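Local coordinates for ankyrin repeat and SOCS box protein 11 (Homo sapiens, PDB 4UUC) that recognises substrates such as BIK for ubiquitination by a cullin-5-RING E3 ligase and proteasomal degradation, the piece here being its ankyrin repeat domain, at residues His42-Gly47 with Ala51-Leu56; Asn76-Cys79 with Cys85-Val88; Ser178-Ile183 with Glu214-Leu219. All coordinates share one frame; numbering follows the deposited sequence.

Interaction 1 (His42-Gly47 with Ala51-Leu56); sequences HEACLG and ACAKAL
Ala44 sets its methyl against the backbone amide of Ala53, and the one aromatic group of the segments, the His42 imidazole, is turned to the other side of its helix. There the two nitrogens at its edge are both engaged: ND1 accepts from Ser39 N, and NE2 is hydrogen-bonded to Gly65 O, with a weak second bond to Ala71 O. This is consistent with the role of the histidine in the ankyrin TPLH motif, written here as Ser-Ser-Leu-His: it ties the start of the helix to the chain at Gly65 and Ala71, while leaving the opposite face to small apolar groups.

The contact illustrates how little side chain two helices need in order to lie close together. The segment axes approach to 8.6 Å and run nearly antiparallel, at 155°, and the nearest alpha carbons, CA of Ala44 and CA of Ala53, are 5.5 Å apart. The methyl of Ala44 is the centre of the packing. Its CB lies 4.0 Å from Ala53 N, and it touches Cys52 CB at 4.1 Å. One helical turn further on, Leu56 reaches back with one branch, its CD1 standing 4.2 Å from Ala44 CB. Cys45 adds the other flank: with its sulfur beside the backbone N (chi1 -72°), SG comes to 4.2 Å from the CB of Ala53. Cys52 offers only its CB to this face. All five touching residues are buried, and the side chains that meet are all apolar.

Both helices belong to the second ankyrin repeat and are sandwiched in the stack. Helix 7-14 packs on one side, through Ala12 on Ala44 and Leu8 on Leu56, while helix 17-26 supports Cys52 through Leu17 and Leu20; helix 73-80 receives Cys45 at Pro73.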
loop_
_atom_site.group_PDB
_atom_site.type_symbol
_atom_site.label_atom_id
_atom_site.label_comp_id
_atom_site.label_asym_id
_atom_site.label_seq_id
_atom_site.Cartn_x
_atom_site.Cartn_y
_atom_site.Cartn_z
ATOM N N HIS A 42 7.526 -12.360 10.004
ATOM C CA HIS A 42 6.432 -12.182 9.048
ATOM C C HIS A 42 5.090 -12.152 9.777
ATOM O O HIS A 42 4.257 -11.283 9.517
ATOM C CB HIS A 42 6.415 -13.297 7.993
ATOM C CG HIS A 42 7.417 -13.122 6.894
ATOM N ND1 HIS A 42 8.445 -14.014 6.679
ATOM C CD2 HIS A 42 7.537 -12.174 5.934
ATOM C CE1 HIS A 42 9.161 -13.620 5.640
ATOM N NE2 HIS A 42 8.631 -12.505 5.169
ATOM N N GLU A 43 4.886 -13.092 10.701
ATOM C CA GLU A 43 3.605 -13.201 11.393
ATOM C C GLU A 43 3.377 -12.048 12.377
ATOM O O GLU A 43 2.263 -11.534 12.472
ATOM C CB GLU A 43 3.501 -14.550 12.109
ATOM C CG GLU A 43 3.685 -15.724 11.147
ATOM C CD GLU A 43 2.723 -16.883 11.360
ATOM O OE1 GLU A 43 1.588 -16.664 11.836
ATOM O OE2 GLU A 43 3.108 -18.030 11.035
ATOM N N ALA A 44 4.415 -11.632 13.098
ATOM C CA ALA A 44 4.286 -10.476 13.991
ATOM C C ALA A 44 3.902 -9.225 13.203
ATOM O O ALA A 44 3.052 -8.449 13.630
ATOM C CB ALA A 44 5.578 -10.230 14.758
ATOM N N CYS A 45 4.529 -9.024 12.052
ATOM C CA CYS A 45 4.273 -7.814 11.279
ATOM C C CYS A 45 2.880 -7.839 10.648
ATOM O O CYS A 45 2.230 -6.805 10.538
ATOM C CB CYS A 45 5.350 -7.635 10.210
ATOM S SG CYS A 45 6.947 -7.160 10.905
ATOM N N LEU A 46 2.415 -9.022 10.251
ATOM C CA LEU A 46 1.081 -9.153 9.677
ATOM C C LEU A 46 0.016 -8.853 10.728
ATOM O O LEU A 46 -1.063 -8.357 10.402
ATOM C CB LEU A 46 0.878 -10.557 9.092
ATOM C CG LEU A 46 -0.416 -10.761 8.297
ATOM C CD1 LEU A 46 -0.484 -9.843 7.078
ATOM C CD2 LEU A 46 -0.555 -12.212 7.873
ATOM N N GLY A 47 0.332 -9.143 11.988
ATOM C CA GLY A 47 -0.565 -8.860 13.093
ATOM C C GLY A 47 -0.405 -7.452 13.641
ATOM O O GLY A 47 -1.184 -7.024 14.492
ATOM N N ALA A 51 6.156 -4.766 19.293
ATOM C CA ALA A 51 7.052 -5.199 20.362
ATOM C C ALA A 51 7.609 -6.587 20.050
ATOM O O ALA A 51 8.805 -6.840 20.227
ATOM C CB ALA A 51 6.332 -5.194 21.710
ATOM N N CYS A 52 6.748 -7.474 19.562
ATOM C CA CYS A 52 7.184 -8.802 19.146
ATOM C C CYS A 52 8.155 -8.706 17.971
ATOM O O CYS A 52 9.182 -9.384 17.949
ATOM C CB CYS A 52 5.983 -9.679 18.768
ATOM S SG CYS A 52 4.965 -10.201 20.164
ATOM N N ALA A 53 7.829 -7.862 16.996
ATOM C CA ALA A 53 8.700 -7.669 15.841
ATOM C C ALA A 53 10.091 -7.209 16.280
ATOM O O ALA A 53 11.096 -7.757 15.831
ATOM C CB ALA A 53 8.087 -6.668 14.869
ATOM N N LYS A 54 10.148 -6.230 17.181
ATOM C CA LYS A 54 11.433 -5.680 17.610
ATOM C C LYS A 54 12.249 -6.709 18.381
ATOM O O LYS A 54 13.462 -6.792 18.208
ATOM C CB LYS A 54 11.246 -4.429 18.470
ATOM C CG LYS A 54 12.565 -3.729 18.787
ATOM C CD LYS A 54 12.363 -2.439 19.558
ATOM C CE LYS A 54 13.688 -1.718 19.765
ATOM N NZ LYS A 54 13.531 -0.454 20.531
ATOM N N ALA A 55 11.582 -7.489 19.228
ATOM C CA ALA A 55 12.256 -8.529 19.998
ATOM C C ALA A 55 12.873 -9.568 19.063
ATOM O O ALA A 55 13.977 -10.060 19.302
ATOM C CB ALA A 55 11.286 -9.188 20.965
ATOM N N LEU A 56 12.158 -9.896 17.992
ATOM C CA LEU A 56 12.660 -10.840 17.003
ATOM C C LEU A 56 13.851 -10.238 16.251
ATOM O O LEU A 56 14.859 -10.912 16.026
ATOM C CB LEU A 56 11.549 -11.236 16.027
ATOM C CG LEU A 56 10.446 -12.128 16.610
ATOM C CD1 LEU A 56 9.211 -12.121 15.723
ATOM C CD2 LEU A 56 10.949 -13.550 16.799
#

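Interaction 2 (Asn76-Cys79 with Cys85-Val88); sequences NACC and CVNV
Ala77, whose methyl touches both Cys85 and Val86, also supplies a carbonyl oxygen that is hydrogen-bonded to the hydroxyl of Ser80. That same OG, with a single proton to share, also makes a weak bond to Cys45 O of the preceding helical pair, and one hydroxyl therefore lies between the backbones of two successive repeats. On the partner helix, Cys85 N donates to Ser82 OG, which satisfies an amide near the start of helix 83-91. These bonds lie along the helices and at their ends, and the contact across the pair is made by carbon and sulfur.

Across that interface the fit is made by one alanine methyl and the two side chains it meets. Ala77 CB lies 3.9 Å from Cys85 CB and 4.0 Å from Val86 CG2, so it is lodged against neighbouring residues of the facing helix. The nearest alpha carbons, CA of Ala77 and CA of Val86, are 5.9 Å apart. Val86 works with a single branch: CG1 stands anti to the backbone N (chi1 172°), which leaves CG2 beside that nitrogen and facing the other helix. From there CG2 also makes the last contact, 4.2 Å from the sulfur of Cys78. The beta-branched side chain thereby spans two consecutive residues, Ala77 and Cys78, whereas Cys85 contributes its CB.

Beyond the pair, Cys78 and Val86 carry the packing onward to the following helices, at Ala109 and Leu121 and at Cys117 and Ile120, while Cys85 turns to Val50 on the previous side. The antiparallel pair of short helices is the helical part of an ankyrin repeat, here the third of the domain; its first helix opens with a Thr-Pro-Leu-Phe version of the TPLH motif.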
loop_
_atom_site.group_PDB
_atom_site.type_symbol
_atom_site.label_atom_id
_atom_site.label_comp_id
_atom_site.label_asym_id
_atom_site.label_seq_id
_atom_site.Cartn_x
_atom_site.Cartn_y
_atom_site.Cartn_z
ATOM N N ASN A 76 3.889 -7.072 4.998
ATOM C CA ASN A 76 2.934 -7.529 5.999
ATOM C C ASN A 76 2.565 -6.407 6.967
ATOM O O ASN A 76 1.404 -6.268 7.351
ATOM C CB ASN A 76 3.494 -8.732 6.759
ATOM C CG ASN A 76 3.448 -10.011 5.936
ATOM O OD1 ASN A 76 3.058 -9.996 4.768
ATOM N ND2 ASN A 76 3.851 -11.122 6.540
ATOM N N ALA A 77 3.550 -5.591 7.333
ATOM C CA ALA A 77 3.312 -4.466 8.231
ATOM C C ALA A 77 2.336 -3.485 7.593
ATOM O O ALA A 77 1.512 -2.878 8.277
ATOM C CB ALA A 77 4.620 -3.772 8.576
ATOM N N CYS A 78 2.421 -3.352 6.274
ATOM C CA CYS A 78 1.536 -2.459 5.537
ATOM C C CYS A 78 0.146 -3.070 5.363
ATOM O O CYS A 78 -0.820 -2.353 5.123
ATOM C CB CYS A 78 2.146 -2.109 4.178
ATOM S SG CYS A 78 3.559 -0.978 4.299
ATOM N N CYS A 79 0.039 -4.390 5.497
ATOM C CA CYS A 79 -1.270 -5.037 5.545
ATOM C C CYS A 79 -1.958 -4.701 6.863
ATOM O O CYS A 79 -3.149 -4.398 6.901
ATOM C CB CYS A 79 -1.156 -6.556 5.404
ATOM S SG CYS A 79 -0.657 -7.148 3.777
ATOM N N CYS A 85 5.281 -0.701 13.409
ATOM C CA CYS A 85 5.972 -1.824 12.777
ATOM C C CYS A 85 6.786 -1.364 11.572
ATOM O O CYS A 85 7.940 -1.762 11.403
ATOM C CB CYS A 85 4.978 -2.904 12.340
ATOM S SG CYS A 85 4.506 -4.066 13.646
ATOM N N VAL A 86 6.180 -0.532 10.733
ATOM C CA VAL A 86 6.868 -0.006 9.562
ATOM C C VAL A 86 8.148 0.706 9.996
ATOM O O VAL A 86 9.213 0.482 9.426
ATOM C CB VAL A 86 5.962 0.958 8.758
ATOM C CG1 VAL A 86 6.750 1.659 7.658
ATOM C CG2 VAL A 86 4.769 0.202 8.174
ATOM N N ASN A 87 8.046 1.545 11.023
ATOM C CA ASN A 87 9.205 2.285 11.510
ATOM C C ASN A 87 10.324 1.374 12.013
ATOM O O ASN A 87 11.480 1.558 11.634
ATOM C CB ASN A 87 8.793 3.249 12.625
ATOM C CG ASN A 87 8.110 4.498 12.095
ATOM O OD1 ASN A 87 8.344 4.916 10.960
ATOM N ND2 ASN A 87 7.264 5.104 12.920
ATOM N N VAL A 88 9.997 0.396 12.859
ATOM C CA VAL A 88 11.035 -0.456 13.441
ATOM C C VAL A 88 11.721 -1.298 12.359
ATOM O O VAL A 88 12.935 -1.504 12.405
ATOM C CB VAL A 88 10.474 -1.380 14.564
ATOM C CG1 VAL A 88 9.501 -2.414 14.023
ATOM C CG2 VAL A 88 11.612 -2.070 15.301
#

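Interaction 3 (Ser178-Ile183 with Glu214-Leu219); sequences SNVEVI and EQALLL
Side-by-side stacking of helices, the principle that builds an ankyrin solenoid, brings Val180 and Ile183 of helix 180-188 against Ala216 and Leu217 of helix 212-220. The Ala216 methyl takes both bulkier chains: its CB is 3.8 Å from Ile183 CG2 and 4.1 Å from Val180 CG1, with the nearest alpha carbons, CA of Val180 and CA of Ala216, 6.5 Å apart. Ile183 does its work with the CG2 branch, held anti to the backbone N while CG1 lies beside it (chi1 -62°). That methyl also meets Leu217 CD2 at 3.8 Å, the two side chains crossing at about a right angle.

Helix 180-188, within the sixth ankyrin repeat, begins with an N-cap: Asn179 OD1 accepts from Val182 N at 2.9 Å, in the carbonyl plane and with an N-H...O angle of 151°. The capped first turn carries Val180, and Ile183 follows at its end. Leu171 and Ala174 of helix 170-175 press on Ile183, and Leu204 and Ala207 adjoin Leu217.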
loop_
_atom_site.group_PDB
_atom_site.type_symbol
_atom_site.label_atom_id
_atom_site.label_comp_id
_atom_site.label_asym_id
_atom_site.label_seq_id
_atom_site.Cartn_x
_atom_site.Cartn_y
_atom_site.Cartn_z
ATOM N N SER A 178 -17.517 5.533 -6.683
ATOM C CA SER A 178 -18.665 6.318 -6.233
ATOM C C SER A 178 -18.281 7.524 -5.371
ATOM O O SER A 178 -19.124 8.057 -4.641
ATOM C CB SER A 178 -19.624 5.416 -5.447
ATOM O OG SER A 178 -20.072 4.338 -6.249
ATOM N N ASN A 179 -17.027 7.964 -5.464
ATOM C CA ASN A 179 -16.540 9.068 -4.634
ATOM C C ASN A 179 -16.345 10.365 -5.409
ATOM O O ASN A 179 -15.426 10.491 -6.221
ATOM C CB ASN A 179 -15.223 8.696 -3.957
ATOM C CG ASN A 179 -14.892 9.621 -2.803
ATOM O OD1 ASN A 179 -14.469 10.757 -3.007
ATOM N ND2 ASN A 179 -15.096 9.140 -1.578
ATOM N N VAL A 180 -17.213 11.330 -5.124
ATOM C CA VAL A 180 -17.198 12.633 -5.775
ATOM C C VAL A 180 -16.003 13.480 -5.340
ATOM O O VAL A 180 -15.419 14.189 -6.161
ATOM C CB VAL A 180 -18.517 13.397 -5.484
ATOM C CG1 VAL A 180 -18.416 14.881 -5.863
ATOM C CG2 VAL A 180 -19.678 12.745 -6.219
ATOM N N GLU A 181 -15.640 13.415 -4.060
ATOM C CA GLU A 181 -14.521 14.209 -3.553
ATOM C C GLU A 181 -13.233 13.914 -4.334
ATOM O O GLU A 181 -12.471 14.829 -4.649
ATOM C CB GLU A 181 -14.317 13.966 -2.055
ATOM C CG GLU A 181 -15.368 14.686 -1.207
ATOM C CD GLU A 181 -15.121 14.602 0.294
ATOM O OE1 GLU A 181 -14.719 13.527 0.791
ATOM O OE2 GLU A 181 -15.336 15.626 0.978
ATOM N N VAL A 182 -13.018 12.648 -4.673
ATOM C CA VAL A 182 -11.841 12.251 -5.443
ATOM C C VAL A 182 -11.853 12.866 -6.850
ATOM O O VAL A 182 -10.816 13.313 -7.344
ATOM C CB VAL A 182 -11.745 10.714 -5.533
ATOM C CG1 VAL A 182 -10.680 10.281 -6.543
ATOM C CG2 VAL A 182 -11.443 10.130 -4.164
ATOM N N ILE A 183 -13.019 12.888 -7.491
ATOM C CA ILE A 183 -13.156 13.495 -8.813
ATOM C C ILE A 183 -12.722 14.963 -8.785
ATOM O O ILE A 183 -11.934 15.401 -9.631
ATOM C CB ILE A 183 -14.613 13.399 -9.334
ATOM C CG1 ILE A 183 -15.043 11.936 -9.481
ATOM C CG2 ILE A 183 -14.769 14.124 -10.672
ATOM C CD1 ILE A 183 -14.310 11.156 -10.570
ATOM N N GLU A 214 -20.852 10.926 -12.188
ATOM C CA GLU A 214 -21.088 11.425 -13.538
ATOM C C GLU A 214 -21.398 12.917 -13.515
ATOM O O GLU A 214 -20.909 13.668 -14.359
ATOM C CB GLU A 214 -22.239 10.681 -14.218
ATOM C CG GLU A 214 -22.444 11.126 -15.658
ATOM C CD GLU A 214 -23.689 10.548 -16.295
ATOM O OE1 GLU A 214 -24.803 10.891 -15.848
ATOM O OE2 GLU A 214 -23.548 9.754 -17.252
ATOM N N GLN A 215 -22.215 13.336 -12.554
ATOM C CA GLN A 215 -22.577 14.744 -12.420
ATOM C C GLN A 215 -21.328 15.590 -12.212
ATOM O O GLN A 215 -21.180 16.651 -12.816
ATOM C CB GLN A 215 -23.550 14.950 -11.255
ATOM C CG GLN A 215 -24.063 16.382 -11.120
ATOM C CD GLN A 215 -24.693 16.663 -9.763
ATOM O OE1 GLN A 215 -24.816 15.772 -8.922
ATOM N NE2 GLN A 215 -25.091 17.912 -9.543
ATOM N N ALA A 216 -20.435 15.115 -11.349
ATOM C CA ALA A 216 -19.203 15.835 -11.043
ATOM C C ALA A 216 -18.361 16.025 -12.301
ATOM O O ALA A 216 -17.858 17.115 -12.565
ATOM C CB ALA A 216 -18.406 15.097 -9.978
ATOM N N LEU A 217 -18.224 14.960 -13.081
ATOM C CA LEU A 217 -17.442 15.013 -14.309
ATOM C C LEU A 217 -18.068 15.969 -15.323
ATOM O O LEU A 217 -17.363 16.707 -16.013
ATOM C CB LEU A 217 -17.307 13.610 -14.902
ATOM C CG LEU A 217 -16.371 12.691 -14.112
ATOM C CD1 LEU A 217 -16.553 11.229 -14.516
ATOM C CD2 LEU A 217 -14.922 13.114 -14.306
ATOM N N LEU A 218 -19.393 15.958 -15.405
ATOM C CA LEU A 218 -20.104 16.850 -16.316
ATOM C C LEU A 218 -19.906 18.312 -15.919
ATOM O O LEU A 218 -19.764 19.181 -16.779
ATOM C CB LEU A 218 -21.597 16.514 -16.341
ATOM C CG LEU A 218 -22.006 15.271 -17.132
ATOM C CD1 LEU A 218 -23.425 14.863 -16.789
ATOM C CD2 LEU A 218 -21.866 15.523 -18.625
ATOM N N LEU A 219 -19.889 18.576 -14.616
ATOM C CA LEU A 219 -19.762 19.945 -14.111
ATOM C C LEU A 219 -18.359 20.527 -14.298
ATOM O O LEU A 219 -18.196 21.745 -14.384
ATOM C CB LEU A 219 -20.136 19.998 -12.627
ATOM C CG LEU A 219 -21.620 19.844 -12.289
ATOM C CD1 LEU A 219 -21.798 19.623 -10.794
ATOM C CD2 LEU A 219 -22.411 21.057 -12.755
#

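How the interactions relate
Read from the N terminus, the three contacts come strictly in series; none nests within or crosses another. Interaction 1 closes a connection of three residues and interaction 2 one of five, partly helical in each case, each folding a repeat's two helices onto each other. These neighbours, with centres 9 Å apart, are stitched together by Asn76 ND2 and His42 O, a probable hydrogen bond at 3.0 Å, and by Leu46 CD1 packing on Cys79 CB. Interaction 3 spans 30 intervening residues, linking helix 180-188 to helix 212-220. It lies across the chain's centre from the other two, its nearest atoms about 19 Å from interaction 2, and serves the C-terminal end of the same elongated stack.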